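PDB 5OJ3: photosystem II stability/assembly factor HCF136, chloroplastic, which is probably essential for photosystem II biogenesis, being required to assemble an early intermediate that contains D2 and cytochrome b559. Local coordinates for residues A[329-339]-A[364-372]. Sequence-based numbering, arbitrary orientation.
Sequences WETIRGGGLGF and YGILDVAFQ
W329 and V369 form the centre of an apolar interface between two successive blades of the seven-bladed β-propeller. V369 CB, rather than the methyls of that residue, sits over one face of the six-membered ring of W329, 4.0 Å from the ring centroid and 12° off its normal, a CH-π contact. With W329 CG placed between its own backbone N and carbonyl carbon (chi1 62°), the indole is laid broadside to the strand 366-371. L337 meets V369 beside the indole, its CD1 4.1 Å from V369 CG2. Further along, the edge of the F371 ring is approached by F339, CE1 of F339 standing 4.0 Å from CZ of F371. At the opposite end of the interface T331 crosses I366 at about a right angle, its OG1 3.4 Å from I366 CG2 and its methyl turned to the I366 backbone.

Polar groups border this core without linking the blades through it. D368 OD2 accepts a weak bond from V369 N (2.7 Å, 123°) and lies obliquely beside the indole, 3.5 Å from W329 CZ2, whereas OD1 of D368 takes a hydrogen bond from the backbone of I412 in the next blade.

Backbone packing closes the end near the hairpin turn. G335 and G336 both face I332 in a G1 β-bulge, and G335, with the positive phi of such a bulge, packs its backbone against G365, N of G335 lying 3.7 Å from CA of G365.

No hydrogen bond joins 329-339 to 364-372, although the hairpin strands bond to each other. Cohesion between these neighbouring blades therefore rests here on shape and hydrophobic burial, as in β-propellers generally, where face-to-face sheet packing builds the torus.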
loop_
_atom_site.group_PDB
_atom_site.type_symbol
_atom_site.label_atom_id
_atom_site.label_comp_id
_atom_site.label_asym_id
_atom_site.label_seq_id
_atom_site.Cartn_x
_atom_site.Cartn_y
_atom_site.Cartn_z
ATOM N N TRP A 329 11.335 -4.064 1.778
ATOM C CA TRP A 329 11.965 -3.145 0.845
ATOM C C TRP A 329 11.720 -1.718 1.315
ATOM O O TRP A 329 10.725 -1.427 1.984
ATOM C CB TRP A 329 11.428 -3.321 -0.581
ATOM C CG TRP A 329 9.958 -3.047 -0.722
ATOM C CD1 TRP A 329 8.946 -3.960 -0.676
ATOM C CD2 TRP A 329 9.335 -1.771 -0.931
ATOM N NE1 TRP A 329 7.735 -3.334 -0.847
ATOM C CE2 TRP A 329 7.946 -1.990 -1.002
ATOM C CE3 TRP A 329 9.819 -0.464 -1.063
ATOM C CZ2 TRP A 329 7.035 -0.953 -1.201
ATOM C CZ3 TRP A 329 8.913 0.563 -1.258
ATOM C CH2 TRP A 329 7.538 0.313 -1.325
ATOM N N GLU A 330 12.641 -0.828 0.964
ATOM C CA GLU A 330 12.503 0.579 1.300
ATOM C C GLU A 330 12.945 1.417 0.114
ATOM O O GLU A 330 13.770 0.990 -0.700
ATOM C CB GLU A 330 13.317 0.961 2.545
ATOM C CG GLU A 330 14.819 0.967 2.339
ATOM C CD GLU A 330 15.570 1.299 3.613
ATOM O OE1 GLU A 330 14.918 1.420 4.672
ATOM O OE2 GLU A 330 16.810 1.429 3.561
ATOM N N THR A 331 12.380 2.614 0.023
ATOM C CA THR A 331 12.748 3.578 -0.998
ATOM C C THR A 331 13.264 4.834 -0.323
ATOM O O THR A 331 12.582 5.415 0.525
ATOM C CB THR A 331 11.551 3.932 -1.878
ATOM O OG1 THR A 331 11.320 2.888 -2.832
ATOM C CG2 THR A 331 11.801 5.246 -2.597
ATOM N N ILE A 332 14.452 5.242 -0.695
ATOM C CA ILE A 332 15.084 6.403 -0.096
ATOM C C ILE A 332 14.842 7.580 -1.032
ATOM O O ILE A 332 14.741 7.410 -2.255
ATOM C CB ILE A 332 16.585 6.127 0.131
ATOM C CG1 ILE A 332 16.811 4.803 0.885
ATOM C CG2 ILE A 332 17.201 7.212 0.941
ATOM C CD1 ILE A 332 15.952 4.596 2.130
ATOM N N ARG A 333 14.743 8.788 -0.477
ATOM C CA ARG A 333 14.534 9.939 -1.344
ATOM C C ARG A 333 15.753 10.175 -2.224
ATOM O O ARG A 333 16.896 9.970 -1.809
ATOM C CB ARG A 333 14.151 11.189 -0.548
ATOM C CG ARG A 333 12.732 11.059 -0.035
ATOM C CD ARG A 333 12.086 12.271 0.594
ATOM N NE ARG A 333 12.533 12.582 1.943
ATOM C CZ ARG A 333 11.756 13.179 2.841
ATOM N NH1 ARG A 333 10.507 13.487 2.528
ATOM N NH2 ARG A 333 12.210 13.442 4.056
ATOM N N GLY A 334 15.488 10.599 -3.457
ATOM C CA GLY A 334 16.514 10.691 -4.475
ATOM C C GLY A 334 16.880 9.377 -5.130
ATOM O O GLY A 334 17.941 9.288 -5.756
ATOM N N GLY A 335 16.041 8.351 -5.007
ATOM C CA GLY A 335 16.194 7.142 -5.790
ATOM C C GLY A 335 16.817 5.950 -5.098
ATOM O O GLY A 335 17.063 4.936 -5.763
ATOM N N GLY A 336 17.083 6.030 -3.798
ATOM C CA GLY A 336 17.647 4.895 -3.093
ATOM C C GLY A 336 16.711 3.702 -3.065
ATOM O O GLY A 336 15.505 3.804 -3.304
ATOM N N LEU A 337 17.292 2.544 -2.756
ATOM C CA LEU A 337 16.542 1.297 -2.732
ATOM C C LEU A 337 17.364 0.251 -1.992
ATOM O O LEU A 337 18.566 0.117 -2.234
ATOM C CB LEU A 337 16.223 0.829 -4.159
ATOM C CG LEU A 337 15.450 -0.474 -4.375
ATOM C CD1 LEU A 337 14.146 -0.471 -3.587
ATOM C CD2 LEU A 337 15.184 -0.694 -5.858
ATOM N N GLY A 338 16.709 -0.485 -1.097
ATOM C CA GLY A 338 17.375 -1.536 -0.349
ATOM C C GLY A 338 16.388 -2.599 0.082
ATOM O O GLY A 338 15.178 -2.360 0.156
ATOM N N PHE A 339 16.924 -3.780 0.381
ATOM C CA PHE A 339 16.129 -4.911 0.839
ATOM C C PHE A 339 16.829 -5.573 2.017
ATOM O O PHE A 339 18.036 -5.420 2.214
ATOM C CB PHE A 339 15.902 -5.939 -0.283
ATOM C CG PHE A 339 15.639 -5.320 -1.624
ATOM C CD1 PHE A 339 14.344 -5.103 -2.059
ATOM C CD2 PHE A 339 16.689 -4.943 -2.448
ATOM C CE1 PHE A 339 14.098 -4.524 -3.291
ATOM C CE2 PHE A 339 16.451 -4.365 -3.682
ATOM C CZ PHE A 339 15.156 -4.156 -4.104
ATOM N N TYR A 364 15.797 10.639 -9.905
ATOM C CA TYR A 364 14.370 10.460 -9.703
ATOM C C TYR A 364 14.106 9.466 -8.580
ATOM O O TYR A 364 14.801 8.459 -8.441
ATOM C CB TYR A 364 13.741 9.987 -11.008
ATOM C CG TYR A 364 13.734 11.069 -12.061
ATOM C CD1 TYR A 364 12.820 12.112 -12.002
ATOM C CD2 TYR A 364 14.658 11.064 -13.100
ATOM C CE1 TYR A 364 12.815 13.110 -12.953
ATOM C CE2 TYR A 364 14.660 12.060 -14.059
ATOM C CZ TYR A 364 13.733 13.079 -13.979
ATOM O OH TYR A 364 13.717 14.080 -14.921
ATOM N N GLY A 365 13.107 9.765 -7.762
ATOM C CA GLY A 365 12.785 8.925 -6.628
ATOM C C GLY A 365 11.863 7.776 -6.995
ATOM O O GLY A 365 11.006 7.892 -7.867
ATOM N N ILE A 366 12.057 6.649 -6.316
ATOM C CA ILE A 366 11.181 5.498 -6.492
ATOM C C ILE A 366 9.876 5.788 -5.765
ATOM O O ILE A 366 9.869 6.430 -4.708
ATOM C CB ILE A 366 11.839 4.212 -5.957
ATOM C CG1 ILE A 366 13.233 4.002 -6.560
ATOM C CG2 ILE A 366 10.954 2.997 -6.236
ATOM C CD1 ILE A 366 13.239 3.815 -8.053
ATOM N N LEU A 367 8.758 5.355 -6.342
ATOM C CA LEU A 367 7.460 5.607 -5.732
ATOM C C LEU A 367 6.777 4.358 -5.201
ATOM O O LEU A 367 6.026 4.454 -4.229
ATOM C CB LEU A 367 6.532 6.307 -6.734
ATOM C CG LEU A 367 7.101 7.616 -7.292
ATOM C CD1 LEU A 367 6.339 8.084 -8.520
ATOM C CD2 LEU A 367 7.115 8.702 -6.225
ATOM N N ASP A 368 7.021 3.193 -5.799
ATOM C CA ASP A 368 6.515 1.932 -5.268
ATOM C C ASP A 368 7.250 0.778 -5.936
ATOM O O ASP A 368 7.692 0.887 -7.086
ATOM C CB ASP A 368 5.000 1.790 -5.472
ATOM C CG ASP A 368 4.464 0.468 -4.949
ATOM O OD1 ASP A 368 3.493 -0.060 -5.532
ATOM O OD2 ASP A 368 5.018 -0.050 -3.956
ATOM N N VAL A 369 7.368 -0.328 -5.203
ATOM C CA VAL A 369 8.062 -1.528 -5.654
ATOM C C VAL A 369 7.146 -2.724 -5.421
ATOM O O VAL A 369 6.502 -2.826 -4.372
ATOM C CB VAL A 369 9.404 -1.716 -4.915
ATOM C CG1 VAL A 369 9.999 -3.087 -5.210
ATOM C CG2 VAL A 369 10.377 -0.609 -5.289
ATOM N N ALA A 370 7.082 -3.624 -6.404
ATOM C CA ALA A 370 6.207 -4.786 -6.330
ATOM C C ALA A 370 6.887 -5.986 -6.972
ATOM O O ALA A 370 7.490 -5.870 -8.041
ATOM C CB ALA A 370 4.863 -4.520 -7.020
ATOM N N PHE A 371 6.789 -7.134 -6.306
ATOM C CA PHE A 371 7.356 -8.381 -6.802
ATOM C C PHE A 371 6.282 -9.216 -7.486
ATOM O O PHE A 371 5.167 -9.350 -6.974
ATOM C CB PHE A 371 7.990 -9.205 -5.676
ATOM C CG PHE A 371 9.271 -8.627 -5.129
ATOM C CD1 PHE A 371 9.363 -7.297 -4.756
ATOM C CD2 PHE A 371 10.400 -9.425 -5.011
ATOM C CE1 PHE A 371 10.546 -6.777 -4.256
ATOM C CE2 PHE A 371 11.587 -8.910 -4.520
ATOM C CZ PHE A 371 11.659 -7.584 -4.144
ATOM N N GLN A 372 6.632 -9.788 -8.641
ATOM C CA GLN A 372 5.790 -10.786 -9.290
ATOM C C GLN A 372 6.109 -12.183 -8.778
ATOM O O GLN A 372 5.201 -12.995 -8.575
ATOM C CB GLN A 372 5.946 -10.700 -10.814
ATOM C CG GLN A 372 5.638 -11.974 -11.581
ATOM C CD GLN A 372 5.994 -11.849 -13.046
ATOM O OE1 GLN A 372 6.919 -11.122 -13.412
ATOM N NE2 GLN A 372 5.253 -12.549 -13.899
#